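Local coordinates for PHD finger protein 14 (Danio rerio, PDB 7D86) that reads chromatin by binding histone H3, preferentially the unmodified form, through a module of zinc fingers, and represses PDGFRA expression, at residues C64-C78 and I84-C98. Sequence-based numbering, arbitrary orientation.
Sequences CDACKNGVSPSCELC and IFKETDAGRWVHVVC. With ZN (zinc ion), chain C; ZN (zinc ion), chain F.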
loop_
_atom_site.group_PDB
_atom_site.type_symbol
_atom_site.label_atom_id
_atom_site.label_comp_id
_atom_site.label_asym_id
_atom_site.label_seq_id
_atom_site.Cartn_x
_atom_site.Cartn_y
_atom_site.Cartn_z
ATOM N N CYS A 64 -1.750 0.006 -15.967
ATOM C CA CYS A 64 -0.927 -0.398 -14.841
ATOM C C CYS A 64 -0.193 -1.694 -15.185
ATOM O O CYS A 64 -0.500 -2.379 -16.170
ATOM C CB CYS A 64 -1.774 -0.563 -13.579
ATOM S SG CYS A 64 -2.761 -2.080 -13.506
ATOM N N ASP A 65 0.800 -2.029 -14.361
ATOM C CA ASP A 65 1.637 -3.186 -14.651
ATOM C C ASP A 65 0.833 -4.477 -14.669
ATOM O O ASP A 65 1.100 -5.357 -15.491
ATOM C CB ASP A 65 2.771 -3.284 -13.631
ATOM C CG ASP A 65 3.816 -2.201 -13.817
ATOM O OD1 ASP A 65 3.643 -1.345 -14.711
ATOM O OD2 ASP A 65 4.817 -2.215 -13.074
ATOM N N ALA A 66 -0.153 -4.612 -13.781
ATOM C CA ALA A 66 -0.957 -5.829 -13.777
ATOM C C ALA A 66 -1.748 -5.965 -15.073
ATOM O O ALA A 66 -1.785 -7.044 -15.679
ATOM C CB ALA A 66 -1.891 -5.836 -12.568
ATOM N N CYS A 67 -2.367 -4.876 -15.528
ATOM C CA CYS A 67 -3.137 -4.953 -16.765
ATOM C C CYS A 67 -2.231 -5.130 -17.981
ATOM O O CYS A 67 -2.639 -5.760 -18.960
ATOM C CB CYS A 67 -4.017 -3.715 -16.903
ATOM S SG CYS A 67 -5.293 -3.625 -15.622
ATOM N N LYS A 68 -1.003 -4.605 -17.934
ATOM C CA LYS A 68 -0.036 -4.871 -18.997
ATOM C C LYS A 68 0.275 -6.356 -19.145
ATOM O O LYS A 68 0.688 -6.787 -20.227
ATOM C CB LYS A 68 1.269 -4.123 -18.733
ATOM C CG LYS A 68 1.341 -2.705 -19.258
ATOM C CD LYS A 68 2.789 -2.228 -19.180
ATOM C CE LYS A 68 2.943 -0.767 -19.548
ATOM N NZ LYS A 68 4.384 -0.424 -19.705
ATOM N N ASN A 69 0.112 -7.138 -18.081
ATOM C CA ASN A 69 0.283 -8.584 -18.133
ATOM C C ASN A 69 -1.042 -9.330 -18.174
ATOM O O ASN A 69 -1.048 -10.558 -18.057
ATOM C CB ASN A 69 1.103 -9.071 -16.933
ATOM C CG ASN A 69 2.558 -8.643 -17.002
ATOM O OD1 ASN A 69 2.865 -7.479 -17.260
ATOM N ND2 ASN A 69 3.463 -9.588 -16.771
ATOM N N GLY A 70 -2.157 -8.622 -18.313
ATOM C CA GLY A 70 -3.468 -9.253 -18.368
ATOM C C GLY A 70 -3.847 -10.075 -17.157
ATOM O O GLY A 70 -4.512 -11.107 -17.295
ATOM N N VAL A 71 -3.452 -9.640 -15.961
ATOM C CA VAL A 71 -3.800 -10.364 -14.746
ATOM C C VAL A 71 -4.547 -9.442 -13.801
ATOM O O VAL A 71 -4.322 -8.228 -13.774
ATOM C CB VAL A 71 -2.558 -10.949 -14.039
ATOM C CG1 VAL A 71 -2.047 -12.178 -14.775
ATOM C CG2 VAL A 71 -1.477 -9.899 -13.949
ATOM N N SER A 72 -5.455 -10.034 -13.030
ATOM C CA SER A 72 -5.967 -9.420 -11.813
ATOM C C SER A 72 -5.290 -10.137 -10.658
ATOM O O SER A 72 -5.766 -11.187 -10.213
ATOM C CB SER A 72 -7.489 -9.533 -11.709
ATOM O OG SER A 72 -8.120 -8.718 -12.676
ATOM N N PRO A 73 -4.174 -9.625 -10.165
ATOM C CA PRO A 73 -3.331 -10.419 -9.274
ATOM C C PRO A 73 -3.848 -10.398 -7.843
ATOM O O PRO A 73 -4.710 -9.606 -7.469
ATOM C CB PRO A 73 -1.978 -9.715 -9.385
ATOM C CG PRO A 73 -2.351 -8.270 -9.549
ATOM C CD PRO A 73 -3.639 -8.263 -10.357
ATOM N N SER A 74 -3.314 -11.318 -7.053
ATOM C CA SER A 74 -3.389 -11.261 -5.602
ATOM C C SER A 74 -2.031 -10.845 -5.063
ATOM O O SER A 74 -1.000 -11.086 -5.693
ATOM C CB SER A 74 -3.796 -12.613 -5.010
ATOM O OG SER A 74 -5.127 -12.947 -5.374
ATOM N N CYS A 75 -2.032 -10.206 -3.897
ATOM C CA CYS A 75 -0.787 -9.800 -3.265
ATOM C C CYS A 75 -0.195 -10.963 -2.481
ATOM O O CYS A 75 -0.915 -11.708 -1.812
ATOM C CB CYS A 75 -1.023 -8.604 -2.335
ATOM S SG CYS A 75 0.491 -7.935 -1.606
ATOM N N GLU A 76 1.126 -11.119 -2.566
ATOM C CA GLU A 76 1.797 -12.128 -1.758
ATOM C C GLU A 76 1.753 -11.803 -0.272
ATOM O O GLU A 76 2.013 -12.688 0.552
ATOM C CB GLU A 76 3.254 -12.276 -2.200
ATOM C CG GLU A 76 3.411 -12.815 -3.625
ATOM C CD GLU A 76 2.777 -14.182 -3.793
ATOM O OE1 GLU A 76 3.090 -15.091 -2.991
ATOM O OE2 GLU A 76 1.961 -14.350 -4.723
ATOM N N LEU A 77 1.426 -10.566 0.090
ATOM C CA LEU A 77 1.628 -10.092 1.452
ATOM C C LEU A 77 0.345 -9.719 2.171
ATOM O O LEU A 77 0.407 -9.358 3.353
ATOM C CB LEU A 77 2.568 -8.877 1.458
ATOM C CG LEU A 77 3.923 -9.013 0.764
ATOM C CD1 LEU A 77 4.614 -7.650 0.755
ATOM C CD2 LEU A 77 4.807 -10.058 1.451
ATOM N N CYS A 78 -0.806 -9.783 1.509
ATOM C CA CYS A 78 -2.060 -9.354 2.109
ATOM C C CYS A 78 -3.211 -9.929 1.291
ATOM O O CYS A 78 -3.007 -10.351 0.142
ATOM C CB CYS A 78 -2.160 -7.818 2.163
ATOM S SG CYS A 78 -2.721 -7.112 0.593
ATOM N N ILE A 84 -3.063 -1.047 -6.328
ATOM C CA ILE A 84 -2.185 -1.147 -7.482
ATOM C C ILE A 84 -0.986 -2.019 -7.119
ATOM O O ILE A 84 -0.521 -2.034 -5.973
ATOM C CB ILE A 84 -1.777 0.258 -7.990
ATOM C CG1 ILE A 84 -1.434 0.201 -9.481
ATOM C CG2 ILE A 84 -0.619 0.842 -7.195
ATOM C CD1 ILE A 84 -1.291 1.555 -10.117
ATOM N N PHE A 85 -0.514 -2.781 -8.106
ATOM C CA PHE A 85 0.446 -3.857 -7.912
ATOM C C PHE A 85 1.707 -3.640 -8.735
ATOM O O PHE A 85 1.693 -2.979 -9.775
ATOM C CB PHE A 85 -0.145 -5.217 -8.311
ATOM C CG PHE A 85 -1.271 -5.677 -7.445
ATOM C CD1 PHE A 85 -2.555 -5.195 -7.644
ATOM C CD2 PHE A 85 -1.054 -6.620 -6.453
ATOM C CE1 PHE A 85 -3.603 -5.626 -6.854
ATOM C CE2 PHE A 85 -2.098 -7.064 -5.661
ATOM C CZ PHE A 85 -3.378 -6.561 -5.860
ATOM N N LYS A 86 2.802 -4.232 -8.246
ATOM C CA LYS A 86 4.045 -4.386 -8.992
ATOM C C LYS A 86 4.466 -5.848 -8.955
ATOM O O LYS A 86 4.180 -6.567 -7.992
ATOM C CB LYS A 86 5.191 -3.522 -8.410
ATOM C CG LYS A 86 5.098 -2.022 -8.671
ATOM C CD LYS A 86 5.620 -1.658 -10.052
ATOM C CE LYS A 86 5.829 -0.154 -10.196
ATOM N NZ LYS A 86 6.198 0.232 -11.586
ATOM N N GLU A 87 5.189 -6.273 -9.988
ATOM C CA GLU A 87 5.643 -7.652 -10.082
ATOM C C GLU A 87 6.892 -7.864 -9.233
ATOM O O GLU A 87 7.748 -6.980 -9.137
ATOM C CB GLU A 87 5.927 -8.013 -11.546
ATOM C CG GLU A 87 6.003 -9.502 -11.822
ATOM C CD GLU A 87 5.979 -9.820 -13.317
ATOM O OE1 GLU A 87 6.294 -8.925 -14.133
ATOM O OE2 GLU A 87 5.630 -10.965 -13.673
ATOM N N THR A 88 6.993 -9.039 -8.609
ATOM C CA THR A 88 8.193 -9.399 -7.859
ATOM C C THR A 88 9.216 -10.064 -8.772
ATOM O O THR A 88 8.952 -10.355 -9.941
ATOM C CB THR A 88 7.882 -10.338 -6.694
ATOM O OG1 THR A 88 7.614 -11.659 -7.190
ATOM C CG2 THR A 88 6.689 -9.835 -5.900
ATOM N N ASP A 89 10.399 -10.337 -8.209
ATOM C CA ASP A 89 11.451 -11.023 -8.954
ATOM C C ASP A 89 11.008 -12.408 -9.403
ATOM O O ASP A 89 11.310 -12.827 -10.522
ATOM C CB ASP A 89 12.711 -11.136 -8.098
ATOM C CG ASP A 89 13.672 -10.002 -8.330
ATOM O OD1 ASP A 89 13.353 -9.108 -9.140
ATOM O OD2 ASP A 89 14.752 -10.010 -7.704
ATOM N N ALA A 90 10.302 -13.135 -8.544
ATOM C CA ALA A 90 9.905 -14.505 -8.833
ATOM C C ALA A 90 8.623 -14.596 -9.644
ATOM O O ALA A 90 8.016 -15.670 -9.689
ATOM C CB ALA A 90 9.748 -15.288 -7.529
ATOM N N GLY A 91 8.189 -13.503 -10.269
ATOM C CA GLY A 91 7.015 -13.526 -11.112
ATOM C C GLY A 91 5.690 -13.400 -10.395
ATOM O O GLY A 91 4.654 -13.680 -11.002
ATOM N N ARG A 92 5.679 -13.003 -9.126
ATOM C CA ARG A 92 4.434 -12.827 -8.400
ATOM C C ARG A 92 4.167 -11.336 -8.246
ATOM O O ARG A 92 4.864 -10.503 -8.824
ATOM C CB ARG A 92 4.492 -13.579 -7.068
ATOM C CG ARG A 92 4.622 -15.088 -7.274
ATOM C CD ARG A 92 4.612 -15.861 -5.964
ATOM N NE ARG A 92 4.777 -17.292 -6.186
ATOM C CZ ARG A 92 5.953 -17.880 -6.368
ATOM N NH1 ARG A 92 6.022 -19.191 -6.570
ATOM N NH2 ARG A 92 7.062 -17.154 -6.351
ATOM N N TRP A 93 3.149 -10.989 -7.465
ATOM C CA TRP A 93 2.661 -9.623 -7.393
ATOM C C TRP A 93 2.504 -9.194 -5.941
ATOM O O TRP A 93 2.134 -9.994 -5.076
ATOM C CB TRP A 93 1.325 -9.486 -8.138
ATOM C CG TRP A 93 1.479 -9.784 -9.600
ATOM C CD1 TRP A 93 1.403 -11.008 -10.210
ATOM C CD2 TRP A 93 1.752 -8.836 -10.632
ATOM N NE1 TRP A 93 1.610 -10.873 -11.566
ATOM C CE2 TRP A 93 1.824 -9.549 -11.850
ATOM C CE3 TRP A 93 1.931 -7.450 -10.648
ATOM C CZ2 TRP A 93 2.070 -8.918 -13.068
ATOM C CZ3 TRP A 93 2.180 -6.827 -11.848
ATOM C CH2 TRP A 93 2.245 -7.558 -13.046
ATOM N N VAL A 94 2.813 -7.926 -5.685
ATOM C CA VAL A 94 2.584 -7.309 -4.383
ATOM C C VAL A 94 2.037 -5.900 -4.589
ATOM O O VAL A 94 2.342 -5.237 -5.582
ATOM C CB VAL A 94 3.876 -7.271 -3.526
ATOM C CG1 VAL A 94 4.308 -8.680 -3.141
ATOM C CG2 VAL A 94 4.992 -6.554 -4.267
ATOM N N HIS A 95 1.238 -5.431 -3.627
ATOM C CA HIS A 95 0.854 -4.023 -3.618
ATOM C C HIS A 95 2.085 -3.135 -3.499
ATOM O O HIS A 95 3.034 -3.443 -2.767
ATOM C CB HIS A 95 -0.091 -3.704 -2.451
ATOM C CG HIS A 95 -1.442 -4.317 -2.571
ATOM N ND1 HIS A 95 -1.857 -5.357 -1.771
ATOM C CD2 HIS A 95 -2.476 -4.047 -3.406
ATOM C CE1 HIS A 95 -3.084 -5.706 -2.108
ATOM N NE2 HIS A 95 -3.485 -4.924 -3.095
ATOM N N VAL A 96 2.062 -2.008 -4.211
ATOM C CA VAL A 96 3.045 -0.963 -3.944
ATOM C C VAL A 96 3.011 -0.579 -2.468
ATOM O O VAL A 96 4.056 -0.433 -1.823
ATOM C CB VAL A 96 2.796 0.256 -4.852
ATOM C CG1 VAL A 96 3.594 1.451 -4.361
ATOM C CG2 VAL A 96 3.134 -0.075 -6.308
ATOM N N VAL A 97 1.814 -0.434 -1.900
ATOM C CA VAL A 97 1.734 0.013 -0.509
ATOM C C VAL A 97 2.293 -1.051 0.432
ATOM O O VAL A 97 2.987 -0.734 1.405
ATOM C CB VAL A 97 0.287 0.418 -0.153
ATOM C CG1 VAL A 97 -0.618 -0.792 0.000
ATOM C CG2 VAL A 97 0.274 1.266 1.101
ATOM N N CYS A 98 2.053 -2.331 0.141
ATOM C CA CYS A 98 2.619 -3.370 1.002
ATOM C C CYS A 98 4.141 -3.360 0.930
ATOM O O CYS A 98 4.826 -3.590 1.941
ATOM C CB CYS A 98 2.058 -4.744 0.624
ATOM S SG CYS A 98 0.321 -4.981 1.118
HETATM ZN ZN ZN C . -0.822 -6.368 -0.383
HETATM ZN ZN ZN F . -4.986 -1.596 -14.433
HETATM O O HOH W 1 5.693 -4.656 -12.198
HETATM O O HOH W 2 0.866 -12.690 -6.344
#
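Cys75 and Cys78, a CxxC knuckle, meet His95 and Cys98 around one zinc ion, forming the metal site of the C2HC pre-PHD finger that follows the first PHD finger in the PZP module. His95 ND1 binds the metal at 2.0 Å; with NE2 hydrogen-bonded to Asp82 O, the ring is held at both nitrogens, which fixes its rotation. Cys78 SG lies at the edge of that imidazole. Cys75 SG, swung away from its own backbone N (chi1 -175°), binds the zinc and also accepts hydrogen bonds from His95 N and Leu77 N; such N-H donors probably temper the thiolate's charge. Glu76 N adds a 2.9 Å bond to Trp93 O, fastening the knuckle to strand 93-95 of the hairpin.

Between this site and the first finger, Pro73, a compact ring of limited flexibility, is wedged between two aromatic side chains. Its CG sits over one face of Phe85, 3.6 Å from the ring centroid, while His95 CD2 covers the opposite face; the proline's CB lies over the five-membered ring of Trp93, a second CH-pi contact. The indole's length suits it to bridge both fingers: Val71 CG2 packs obliquely against it on the same side as Pro73, and the far end of the six-membered ring reaches the short helix 65-68, with CH2 3.7 Å from Ala66 CA. Cys64, the N-cap of that helix, and Cys67 within it bind a second zinc with Cys29 and Cys32.

Lys86, bent at chi2 (-82°), brings NZ back to Asp65, and NZ also donates to Tyr41 O. Their opposite charges make a salt bridge, Lys86 NZ donating to Asp65 OD2 at 3.2 Å from the syn side, 33° out of the carboxylate plane, and a water links the same oxygen to Glu87 N.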